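Local coordinates for protein DNA endonuclease I-CvuI (Chlorella vulgaris, PDB 5A74) that probably cuts DNA as a homing endonuclease of the LAGLIDADG family, serving the homing of its chloroplast intron, at residues G17-D22 and V43-F48; A27-R32 and R143-E148. All coordinates share one frame; numbering follows the deposited sequence.

Contact 1 (G17-D22 and V43-F48); sequences GFVDAD and VSLTVF. With MN (manganese (II) ion), chain H; MN (manganese (II) ion), chain I; MN (manganese (II) ion), chain G; nucleotides of chain F.
F48 N donates a nearly linear hydrogen bond to D22 O (3.1 Å, 179° at the hydrogen), tying the D22 backbone to strand 39-50. The D22 carboxylate beyond it is a double metal ligand: OD1 binds the manganese of chain I at 2.2 Å, and OD2 binds that of chain G at the same length. A21 O, one residue back, holds the third manganese, chain H, on which water 1 also sits; this water is bonded in turn to D20 O. D22 of the second subunit shares the chain I ion, as expected for the paired LAGLIDADG helices of this family. Phosphate oxygen OP1 of DG1 of chain F bridges the manganese ions of chains H and I. With CG anti to the carbonyl carbon (chi1 -49°), the F48 ring is placed so that C8 of DG1 lies over the centre of one face, while D22 O meets the ring edge. Farther up the helix, V47 CG1 meets the edge of the F18 ring at CD1 and CE1, 3.5 Å from CE1, the two side chains crossing at about a right angle. V47's other methyl, CG2, rests 3.9 Å from V19 CG2, and V19 CG1 meets L45 CD1 tip to tip. The metals would probably polarise the phosphate they share, and the terminal 5'-phosphate of DG1, which carries OP3, is consistent with a strand already cleaved at this active site.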
ATOM      1  N   GLY B  17       4.959  -3.269   4.841  1.00 10.10           N
ATOM      2  CA  GLY B  17       3.631  -3.429   4.272  1.00 11.08           C
ATOM      3  C   GLY B  17       3.299  -2.214   3.426  1.00  9.53           C
ATOM      4  O   GLY B  17       3.000  -2.326   2.233  1.00 11.85           O
ATOM      5  N   PHE B  18       3.410  -1.042   4.036  1.00 10.26           N
ATOM      6  CA  PHE B  18       3.147   0.200   3.330  1.00 11.43           C
ATOM      7  C   PHE B  18       4.021   0.360   2.083  1.00 10.49           C
ATOM      8  O   PHE B  18       3.560   0.857   1.054  1.00  9.07           O
ATOM      9  CB  PHE B  18       3.335   1.391   4.262  1.00  9.95           C
ATOM     10  CG  PHE B  18       2.447   2.544   3.925  1.00 11.74           C
ATOM     11  CD1 PHE B  18       2.858   3.513   3.023  1.00 14.72           C
ATOM     12  CD2 PHE B  18       1.183   2.642   4.483  1.00 10.34           C
ATOM     13  CE1 PHE B  18       2.029   4.570   2.702  1.00 15.55           C
ATOM     14  CE2 PHE B  18       0.349   3.693   4.159  1.00 10.65           C
ATOM     15  CZ  PHE B  18       0.771   4.654   3.270  1.00 13.89           C
ATOM     16  N   VAL B  19       5.279  -0.064   2.175  1.00 11.57           N
ATOM     17  CA  VAL B  19       6.160  -0.027   1.013  1.00 14.35           C
ATOM     18  C   VAL B  19       5.728  -1.074  -0.016  1.00 13.25           C
ATOM     19  O   VAL B  19       5.643  -0.766  -1.215  1.00 13.99           O
ATOM     20  CB  VAL B  19       7.671  -0.170   1.387  1.00 13.66           C
ATOM     21  CG1 VAL B  19       8.538  -0.350   0.141  1.00  8.49           C
ATOM     22  CG2 VAL B  19       8.134   1.051   2.152  1.00 14.77           C
ATOM     23  N   ASP B  20       5.440  -2.296   0.438  1.00 10.72           N
ATOM     24  CA  ASP B  20       4.975  -3.334  -0.487  1.00 10.61           C
ATOM     25  C   ASP B  20       3.754  -2.834  -1.254  1.00 11.69           C
ATOM     26  O   ASP B  20       3.577  -3.161  -2.421  1.00 11.71           O
ATOM     27  CB  ASP B  20       4.658  -4.653   0.237  1.00 10.13           C
ATOM     28  CG  ASP B  20       5.886  -5.539   0.419  1.00 12.50           C
ATOM     29  OD1 ASP B  20       6.750  -5.558  -0.482  1.00 15.42           O
ATOM     30  OD2 ASP B  20       5.992  -6.222   1.467  1.00 12.55           O
ATOM     31  N   ALA B  21       2.931  -2.006  -0.612  1.00 11.34           N
ATOM     32  CA  ALA B  21       1.702  -1.560  -1.264  1.00 13.02           C
ATOM     33  C   ALA B  21       1.847  -0.253  -2.063  1.00 13.09           C
ATOM     34  O   ALA B  21       1.581  -0.228  -3.265  1.00 16.16           O
ATOM     35  CB  ALA B  21       0.557  -1.474  -0.257  1.00 10.29           C
ATOM     36  N   ASP B  22       2.265   0.825  -1.402  1.00 12.93           N
ATOM     37  CA  ASP B  22       2.318   2.152  -2.024  1.00 14.93           C
ATOM     38  C   ASP B  22       3.730   2.697  -2.069  1.00 14.66           C
ATOM     39  O   ASP B  22       3.940   3.904  -1.908  1.00 11.55           O
ATOM     40  CB  ASP B  22       1.453   3.150  -1.245  1.00 13.83           C
ATOM     41  CG  ASP B  22      -0.029   3.016  -1.539  1.00 15.68           C
ATOM     42  OD1 ASP B  22      -0.434   2.088  -2.287  1.00 19.01           O
ATOM     43  OD2 ASP B  22      -0.793   3.834  -0.978  1.00 14.33           O
ATOM     44  N   VAL B  43      19.899   4.815  -6.879  1.00 12.52           N
ATOM     45  CA  VAL B  43      19.095   3.837  -6.148  1.00 13.51           C
ATOM     46  C   VAL B  43      18.221   4.555  -5.130  1.00 15.16           C
ATOM     47  O   VAL B  43      18.639   5.562  -4.524  1.00 16.08           O
ATOM     48  CB  VAL B  43      19.983   2.804  -5.433  1.00 12.66           C
ATOM     49  CG1 VAL B  43      20.678   1.915  -6.449  1.00 11.79           C
ATOM     50  CG2 VAL B  43      21.016   3.505  -4.554  1.00 12.80           C
ATOM     51  N   SER B  44      17.009   4.053  -4.931  1.00 11.88           N
ATOM     52  CA  SER B  44      16.059   4.770  -4.077  1.00 14.66           C
ATOM     53  C   SER B  44      14.901   3.924  -3.550  1.00 13.94           C
ATOM     54  O   SER B  44      14.487   2.940  -4.177  1.00 13.04           O
ATOM     55  CB  SER B  44      15.485   5.975  -4.832  1.00 15.32           C
ATOM     56  OG  SER B  44      14.763   5.562  -5.985  1.00 12.61           O
ATOM     57  N   LEU B  45      14.391   4.321  -2.388  1.00 16.03           N
ATOM     58  CA  LEU B  45      13.092   3.854  -1.914  1.00 16.62           C
ATOM     59  C   LEU B  45      12.164   5.060  -1.858  1.00 14.19           C
ATOM     60  O   LEU B  45      12.559   6.128  -1.385  1.00 17.36           O
ATOM     61  CB  LEU B  45      13.211   3.195  -0.538  1.00 16.74           C
ATOM     62  CG  LEU B  45      11.914   2.650   0.067  1.00 14.46           C
ATOM     63  CD1 LEU B  45      12.190   1.395   0.857  1.00 17.70           C
ATOM     64  CD2 LEU B  45      11.268   3.681   0.968  1.00 16.67           C
ATOM     65  N   THR B  46      10.941   4.907  -2.352  1.00 16.09           N
ATOM     66  CA  THR B  46       9.992   6.027  -2.346  1.00 17.50           C
ATOM     67  C   THR B  46       8.617   5.590  -1.848  1.00 14.59           C
ATOM     68  O   THR B  46       8.144   4.505  -2.185  1.00 15.31           O
ATOM     69  CB  THR B  46       9.857   6.698  -3.748  1.00 19.62           C
ATOM     70  OG1 THR B  46      11.159   6.900  -4.332  1.00 19.77           O
ATOM     71  CG2 THR B  46       9.126   8.044  -3.639  1.00 15.92           C
ATOM     72  N   VAL B  47       7.984   6.423  -1.030  1.00 17.44           N
ATOM     73  CA  VAL B  47       6.619   6.148  -0.581  1.00 17.83           C
ATOM     74  C   VAL B  47       5.691   7.280  -1.024  1.00 15.59           C
ATOM     75  O   VAL B  47       5.985   8.464  -0.809  1.00 13.71           O
ATOM     76  CB  VAL B  47       6.539   5.953   0.947  1.00 18.45           C
ATOM     77  CG1 VAL B  47       5.108   5.689   1.372  1.00 18.80           C
ATOM     78  CG2 VAL B  47       7.439   4.804   1.386  1.00 16.09           C
ATOM     79  N   PHE B  48       4.581   6.903  -1.649  1.00 11.74           N
ATOM     80  CA  PHE B  48       3.639   7.855  -2.223  1.00 12.73           C
ATOM     81  C   PHE B  48       2.359   7.914  -1.417  1.00 16.35           C
ATOM     82  O   PHE B  48       1.835   6.881  -0.968  1.00 16.62           O
ATOM     83  CB  PHE B  48       3.281   7.436  -3.648  1.00 16.32           C
ATOM     84  CG  PHE B  48       4.474   7.118  -4.495  1.00 18.00           C
ATOM     85  CD1 PHE B  48       5.137   8.129  -5.178  1.00 14.67           C
ATOM     86  CD2 PHE B  48       4.936   5.810  -4.606  1.00 14.68           C
ATOM     87  CE1 PHE B  48       6.238   7.843  -5.959  1.00 17.72           C
ATOM     88  CE2 PHE B  48       6.044   5.518  -5.378  1.00 15.63           C
ATOM     89  CZ  PHE B  48       6.696   6.534  -6.055  1.00 17.15           C
TER
HETATM   90 MN    MN H1625       0.263  -1.176  -4.807  1.00 19.59          MN
HETATM   91 MN    MN I1626      -1.807   1.916  -3.946  1.00 18.91          MN
HETATM   92 MN    MN G1525      -2.991   4.015  -0.918  1.00 19.48          MN
ATOM     93  OP3  DG F   1       0.004   1.593  -7.461  1.00 16.88           O
ATOM     94  P    DG F   1       0.598   1.093  -6.197  1.00 12.41           P
ATOM     95  OP1  DG F   1      -0.514   0.827  -5.255  1.00 15.28           O
ATOM     96  OP2  DG F   1       1.474  -0.051  -6.520  1.00 13.52           O
ATOM     97  O5'  DG F   1       1.560   2.265  -5.646  1.00 20.85           O
ATOM     98  C5'  DG F   1       2.981   2.225  -5.793  1.00 15.03           C
ATOM     99  C4'  DG F   1       3.371   2.297  -7.260  1.00 15.91           C
ATOM    100  O4'  DG F   1       2.915   3.551  -7.828  1.00 15.98           O
ATOM    101  C3'  DG F   1       4.864   2.192  -7.563  1.00 14.28           C
ATOM    102  O3'  DG F   1       5.025   1.130  -8.497  1.00 17.07           O
ATOM    103  C2'  DG F   1       5.220   3.574  -8.122  1.00 15.48           C
ATOM    104  C1'  DG F   1       3.902   4.051  -8.716  1.00 14.65           C
ATOM    105  N9   DG F   1       3.696   5.503  -8.822  1.00 13.28           N
ATOM    106  C8   DG F   1       3.614   6.417  -7.792  1.00 15.91           C
ATOM    107  N7   DG F   1       3.391   7.642  -8.194  1.00 15.48           N
ATOM    108  C5   DG F   1       3.312   7.543  -9.580  1.00 13.99           C
ATOM    109  C6   DG F   1       3.086   8.553 -10.547  1.00 14.04           C
ATOM    110  O6   DG F   1       2.900   9.773 -10.359  1.00 12.82           O
ATOM    111  N1   DG F   1       3.081   8.029 -11.839  1.00 15.81           N
ATOM    112  C2   DG F   1       3.274   6.697 -12.152  1.00 16.12           C
ATOM    113  N2   DG F   1       3.233   6.372 -13.459  1.00 10.79           N
ATOM    114  N3   DG F   1       3.481   5.745 -11.240  1.00 15.65           N
ATOM    115  C4   DG F   1       3.489   6.237  -9.977  1.00 12.37           C
TER
HETATM  116  O   HOH W   1       1.816  -2.644  -4.713  1.00 13.43           O
HETATM  117  O   HOH W   2      -3.519   4.783   1.378  1.00 17.31           O

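Contact 2 (A27-R32 and R143-E148); sequences AQIVSR and RTILAE. With nucleotides of chain F; nucleotides of chain C.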
ATOM      1  N   ALA B  27      16.027   1.175  -9.188  1.00 13.67           N
ATOM      2  CA  ALA B  27      17.331   1.578  -9.687  1.00 12.12           C
ATOM      3  C   ALA B  27      17.107   2.135 -11.085  1.00 13.66           C
ATOM      4  O   ALA B  27      16.491   1.473 -11.933  1.00 12.67           O
ATOM      5  CB  ALA B  27      18.285   0.399  -9.730  1.00 10.21           C
ATOM      6  N   GLN B  28      17.676   3.282 -11.358  1.00 14.71           N
ATOM      7  CA  GLN B  28      17.525   3.981 -12.599  1.00 14.40           C
ATOM      8  C   GLN B  28      18.833   4.303 -13.217  1.00 13.03           C
ATOM      9  O   GLN B  28      19.779   4.348 -12.574  1.00 13.64           O
ATOM     10  CB  GLN B  28      16.826   5.298 -12.383  1.00 11.85           C
ATOM     11  CG  GLN B  28      15.364   5.220 -12.146  1.00 16.30           C
ATOM     12  CD  GLN B  28      14.755   6.554 -11.763  1.00 17.49           C
ATOM     13  OE1 GLN B  28      14.628   7.408 -12.562  1.00 17.57           O
ATOM     14  NE2 GLN B  28      14.337   6.677 -10.557  1.00 14.72           N
ATOM     15  N   ILE B  29      18.837   4.587 -14.495  1.00 10.72           N
ATOM     16  CA  ILE B  29      20.004   5.147 -15.136  1.00 11.24           C
ATOM     17  C   ILE B  29      19.697   6.609 -15.478  1.00 12.54           C
ATOM     18  O   ILE B  29      18.838   6.886 -16.318  1.00 14.19           O
ATOM     19  CB  ILE B  29      20.379   4.349 -16.401  1.00 11.97           C
ATOM     20  CG1 ILE B  29      20.604   2.873 -16.050  1.00 12.36           C
ATOM     21  CG2 ILE B  29      21.617   4.929 -17.052  1.00 13.30           C
ATOM     22  CD1 ILE B  29      21.040   2.003 -17.230  1.00 12.49           C
ATOM     23  N   VAL B  30      20.385   7.539 -14.814  1.00  9.73           N
ATOM     24  CA  VAL B  30      20.147   8.965 -15.040  1.00 12.24           C
ATOM     25  C   VAL B  30      21.307   9.626 -15.802  1.00 15.85           C
ATOM     26  O   VAL B  30      22.498   9.358 -15.551  1.00 13.40           O
ATOM     27  CB  VAL B  30      19.793   9.729 -13.714  1.00 12.93           C
ATOM     28  CG1 VAL B  30      19.044   8.811 -12.749  1.00  9.67           C
ATOM     29  CG2 VAL B  30      21.032  10.320 -13.034  1.00 12.34           C
ATOM     30  N   SER B  31      20.970  10.474 -16.762  1.00 12.11           N
ATOM     31  CA  SER B  31      22.030  11.072 -17.547  1.00 11.05           C
ATOM     32  C   SER B  31      22.657  12.227 -16.767  1.00 15.45           C
ATOM     33  O   SER B  31      21.949  13.094 -16.233  1.00 12.40           O
ATOM     34  CB  SER B  31      21.522  11.519 -18.916  1.00 11.66           C
ATOM     35  OG  SER B  31      20.734  12.690 -18.827  1.00 13.62           O
ATOM     36  N   ARG B  32      23.984  12.201 -16.661  1.00 12.59           N
ATOM     37  CA  ARG B  32      24.722  13.284 -16.017  1.00 16.10           C
ATOM     38  C   ARG B  32      25.742  13.866 -17.003  1.00 16.87           C
ATOM     39  O   ARG B  32      26.814  13.293 -17.221  1.00 14.76           O
ATOM     40  CB  ARG B  32      25.407  12.794 -14.736  1.00 14.78           C
ATOM     41  CG  ARG B  32      24.476  12.229 -13.646  1.00 12.38           C
ATOM     42  CD  ARG B  32      23.717  13.326 -12.899  1.00 13.54           C
ATOM     43  NE  ARG B  32      23.217  12.869 -11.600  1.00 12.57           N
ATOM     44  CZ  ARG B  32      22.558  13.636 -10.731  1.00 13.04           C
ATOM     45  NH1 ARG B  32      22.311  14.908 -11.016  1.00 12.53           N
ATOM     46  NH2 ARG B  32      22.145  13.130  -9.574  1.00 14.55           N
ATOM     47  N   ARG B 143      10.275   3.921 -18.887  1.00 28.35           N
ATOM     48  CA  ARG B 143      11.740   3.905 -18.806  1.00 26.16           C
ATOM     49  C   ARG B 143      12.423   3.726 -20.175  1.00 30.53           C
ATOM     50  O   ARG B 143      12.231   2.720 -20.874  1.00 27.17           O
ATOM     51  CB  ARG B 143      12.249   2.927 -17.725  1.00 18.91           C
ATOM     52  CG  ARG B 143      13.193   1.820 -18.187  1.00 21.44           C
ATOM     53  CD  ARG B 143      14.238   1.478 -17.128  1.00 16.59           C
ATOM     54  NE  ARG B 143      13.662   1.381 -15.785  1.00 13.72           N
ATOM     55  CZ  ARG B 143      14.376   1.185 -14.678  1.00 12.30           C
ATOM     56  NH1 ARG B 143      15.691   1.065 -14.748  1.00 14.66           N
ATOM     57  NH2 ARG B 143      13.779   1.110 -13.498  1.00 12.08           N
ATOM     58  N   THR B 144      13.199   4.743 -20.551  1.00 25.62           N
ATOM     59  CA  THR B 144      13.832   4.810 -21.865  1.00 23.42           C
ATOM     60  C   THR B 144      15.355   4.799 -21.793  1.00 21.02           C
ATOM     61  O   THR B 144      16.024   4.566 -22.806  1.00 21.97           O
ATOM     62  CB  THR B 144      13.388   6.063 -22.650  1.00 24.17           C
ATOM     63  OG1 THR B 144      13.791   7.252 -21.948  1.00 20.47           O
ATOM     64  CG2 THR B 144      11.878   6.062 -22.845  1.00 28.06           C
ATOM     65  N   ILE B 145      15.904   5.052 -20.605  1.00 17.83           N
ATOM     66  CA  ILE B 145      17.356   5.004 -20.428  1.00 17.39           C
ATOM     67  C   ILE B 145      17.791   3.628 -19.908  1.00 16.24           C
ATOM     68  O   ILE B 145      17.620   3.321 -18.730  1.00 16.00           O
ATOM     69  CB  ILE B 145      17.866   6.155 -19.516  1.00 19.43           C
ATOM     70  CG1 ILE B 145      17.208   7.481 -19.920  1.00 16.91           C
ATOM     71  CG2 ILE B 145      19.382   6.286 -19.609  1.00 16.69           C
ATOM     72  CD1 ILE B 145      17.740   8.699 -19.192  1.00 17.27           C
ATOM     73  N   LEU B 146      18.353   2.807 -20.796  1.00 19.32           N
ATOM     74  CA  LEU B 146      18.695   1.417 -20.477  1.00 21.80           C
ATOM     75  C   LEU B 146      20.203   1.134 -20.501  1.00 20.45           C
ATOM     76  O   LEU B 146      20.997   2.004 -20.857  1.00 19.95           O
ATOM     77  CB  LEU B 146      17.996   0.480 -21.455  1.00 20.80           C
ATOM     78  CG  LEU B 146      16.523   0.792 -21.699  1.00 18.24           C
ATOM     79  CD1 LEU B 146      15.957  -0.185 -22.707  1.00  8.65           C
ATOM     80  CD2 LEU B 146      15.741   0.753 -20.391  1.00 18.73           C
ATOM     81  N   ALA B 147      20.581  -0.090 -20.127  1.00 22.43           N
ATOM     82  CA  ALA B 147      21.981  -0.521 -20.092  1.00 22.60           C
ATOM     83  C   ALA B 147      22.673  -0.351 -21.443  1.00 26.64           C
ATOM     84  O   ALA B 147      23.845   0.026 -21.509  1.00 26.71           O
ATOM     85  CB  ALA B 147      22.074  -1.974 -19.633  1.00 18.27           C
ATOM     86  N   GLU B 148      21.937  -0.635 -22.515  1.00 31.86           N
ATOM     87  CA  GLU B 148      22.470  -0.560 -23.872  1.00 31.10           C
ATOM     88  C   GLU B 148      22.932   0.859 -24.221  1.00 27.80           C
ATOM     89  O   GLU B 148      23.883   1.040 -24.986  1.00 29.87           O
ATOM     90  CB  GLU B 148      21.422  -1.055 -24.876  1.00 33.18           C
ATOM     91  CG  GLU B 148      22.002  -1.666 -26.157  1.00 50.47           C
ATOM     92  CD  GLU B 148      20.976  -2.497 -26.936  1.00 68.96           C
ATOM     93  OE1 GLU B 148      20.383  -3.431 -26.347  1.00 59.38           O
ATOM     94  OE2 GLU B 148      20.770  -2.222 -28.141  1.00 71.66           O
TER
ATOM     95  P    DC F   3      10.491   2.499 -13.800  1.00 10.33           P
ATOM     96  OP1  DC F   3      10.343   2.429 -15.272  1.00 17.26           O
ATOM     97  OP2  DC F   3      10.815   1.244 -13.076  1.00 12.93           O
ATOM     98  O5'  DC F   3      11.585   3.579 -13.357  1.00 19.28           O
ATOM     99  C5'  DC F   3      12.187   4.476 -14.266  1.00 16.20           C
ATOM    100  C4'  DC F   3      11.238   5.495 -14.861  1.00 16.10           C
ATOM    101  O4'  DC F   3      10.355   6.066 -13.871  1.00 16.67           O
ATOM    102  C3'  DC F   3      11.975   6.698 -15.412  1.00 16.18           C
ATOM    103  O3'  DC F   3      12.467   6.367 -16.710  1.00 22.47           O
ATOM    104  C2'  DC F   3      10.890   7.768 -15.437  1.00 14.43           C
ATOM    105  C1'  DC F   3       9.987   7.371 -14.269  1.00 13.26           C
ATOM    106  N1   DC F   3      10.077   8.252 -13.065  1.00 13.27           N
ATOM    107  C2   DC F   3       9.577   9.560 -13.131  1.00 12.48           C
ATOM    108  O2   DC F   3       9.072   9.970 -14.190  1.00 11.83           O
ATOM    109  N3   DC F   3       9.659  10.350 -12.030  1.00 14.84           N
ATOM    110  C4   DC F   3      10.212   9.875 -10.911  1.00 15.10           C
ATOM    111  N4   DC F   3      10.263  10.703  -9.856  1.00 11.27           N
ATOM    112  C5   DC F   3      10.723   8.542 -10.821  1.00 11.05           C
ATOM    113  C6   DC F   3      10.634   7.773 -11.909  1.00 11.76           C
ATOM    114  P    DG F   4      13.994   6.690 -17.104  1.00 19.81           P
ATOM    115  OP1  DG F   4      14.344   5.822 -18.256  1.00 22.16           O
ATOM    116  OP2  DG F   4      14.825   6.689 -15.870  1.00 14.04           O
ATOM    117  O5'  DG F   4      13.946   8.216 -17.586  1.00 17.85           O
ATOM    118  C5'  DG F   4      13.014   8.621 -18.578  1.00 19.55           C
ATOM    119  C4'  DG F   4      12.842  10.127 -18.507  1.00 20.43           C
ATOM    120  O4'  DG F   4      12.200  10.444 -17.239  1.00 18.87           O
ATOM    121  C3'  DG F   4      14.144  10.932 -18.579  1.00 17.43           C
ATOM    122  O3'  DG F   4      14.038  12.056 -19.478  1.00 22.61           O
ATOM    123  C2'  DG F   4      14.349  11.377 -17.132  1.00 17.70           C
ATOM    124  C1'  DG F   4      12.925  11.467 -16.582  1.00 16.66           C
ATOM    125  N9   DG F   4      12.941  11.282 -15.128  1.00 14.41           N
ATOM    126  C8   DG F   4      13.340  10.162 -14.423  1.00 12.85           C
ATOM    127  N7   DG F   4      13.269  10.309 -13.128  1.00 13.36           N
ATOM    128  C5   DG F   4      12.801  11.608 -12.953  1.00 14.05           C
ATOM    129  C6   DG F   4      12.535  12.325 -11.763  1.00 14.99           C
ATOM    130  O6   DG F   4      12.662  11.931 -10.595  1.00 17.89           O
ATOM    131  N1   DG F   4      12.076  13.620 -12.021  1.00 14.98           N
ATOM    132  C2   DG F   4      11.908  14.149 -13.286  1.00 17.22           C
ATOM    133  N2   DG F   4      11.461  15.422 -13.350  1.00 14.43           N
ATOM    134  N3   DG F   4      12.159  13.478 -14.411  1.00 17.37           N
ATOM    135  C4   DG F   4      12.601  12.220 -14.172  1.00 15.50           C
TER
ATOM    136  P    DA C   3      28.869   9.690  -7.539  1.00 16.47           P
ATOM    137  OP1  DA C   3      29.384   8.907  -6.384  1.00 16.48           O
ATOM    138  OP2  DA C   3      28.486   9.010  -8.806  1.00 16.14           O
ATOM    139  O5'  DA C   3      27.611  10.528  -7.017  1.00 18.94           O
ATOM    140  C5'  DA C   3      27.625  11.018  -5.681  1.00 16.17           C
ATOM    141  C4'  DA C   3      26.365  11.819  -5.432  1.00 15.13           C
ATOM    142  O4'  DA C   3      26.452  13.099  -6.119  1.00 13.64           O
ATOM    143  C3'  DA C   3      25.089  11.133  -5.931  1.00 13.35           C
ATOM    144  O3'  DA C   3      24.108  11.322  -4.960  1.00 19.45           O
ATOM    145  C2'  DA C   3      24.712  11.956  -7.158  1.00 13.56           C
ATOM    146  C1'  DA C   3      25.178  13.340  -6.705  1.00 15.17           C
ATOM    147  N9   DA C   3      25.202  14.354  -7.772  1.00 16.04           N
ATOM    148  C8   DA C   3      25.481  14.164  -9.103  1.00 14.50           C
ATOM    149  N7   DA C   3      25.410  15.265  -9.816  1.00 14.54           N
ATOM    150  C5   DA C   3      25.056  16.253  -8.907  1.00 15.17           C
ATOM    151  C6   DA C   3      24.823  17.647  -9.035  1.00 15.07           C
ATOM    152  N6   DA C   3      24.907  18.321 -10.190  1.00 13.74           N
ATOM    153  N1   DA C   3      24.490  18.337  -7.917  1.00 14.96           N
ATOM    154  C2   DA C   3      24.398  17.672  -6.753  1.00 15.15           C
ATOM    155  N3   DA C   3      24.589  16.369  -6.517  1.00 15.53           N
ATOM    156  C4   DA C   3      24.920  15.705  -7.641  1.00 15.60           C
TER
HETATM  157  O   HOH W   3      16.842   4.289 -16.273  1.00 14.34           O
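A27 O is gripped by both terminal nitrogens of R143, NH1 at 3.0 Å in the carbonyl plane and NH2 at 3.2 Å tilted 33° from it. Bends at chi2 and chi3 turn the guanidinium back to this carbonyl, and they leave a second N-H of NH2 for OP2 of DC3 of chain F, an in-plane, nearly straight bond of 3.0 Å. A leucine in place of R143 would probably cost A27 O these two donors and the DC3 phosphate this positive partner. The next phosphate, of DG4 of chain F, is held by backbone: T144 N and I145 N both donate to its OP1, the latter at 2.9 Å, so side chain and backbone together grip two successive phosphates beside the strand. Water 3 accepts from I29 N at 2.7 Å and lies close to I145 O. The two isoleucines pair obliquely, CG2 of I29 being 3.7 Å from CG2 of I145, while I29 CD1 runs on to the backbone at L146 and A147. The contact thus sets strand 23-31, an outer strand of the sheet that pairs antiparallel with strand 39-50, against the loop leading into helix 147-156, with L146 at the N-cap position; A128 and A131 of helix 121-135 and Y39 of strand 39-50 also pack against it.

How the contacts relate
From the N terminus, helix 6-22 supplies the first half of contact 1 and strand 23-31, directly after it, the first half of contact 2. The chain then turns back through strand 39-50, where contact 1 closes a loop of 20 residues made largely of strand. Contact 2 closes much later, after 110 residues that include the rest of the sheet and four helices, so the two loops cross rather than nest. Their centres lie 20 Å apart, yet strands 23-31 and 39-50 are antiparallel neighbours in one sheet. Contact 1 joins that sheet to the metal-binding helix, contact 2 joins it to the C-terminal region, and both meet DNA chain F.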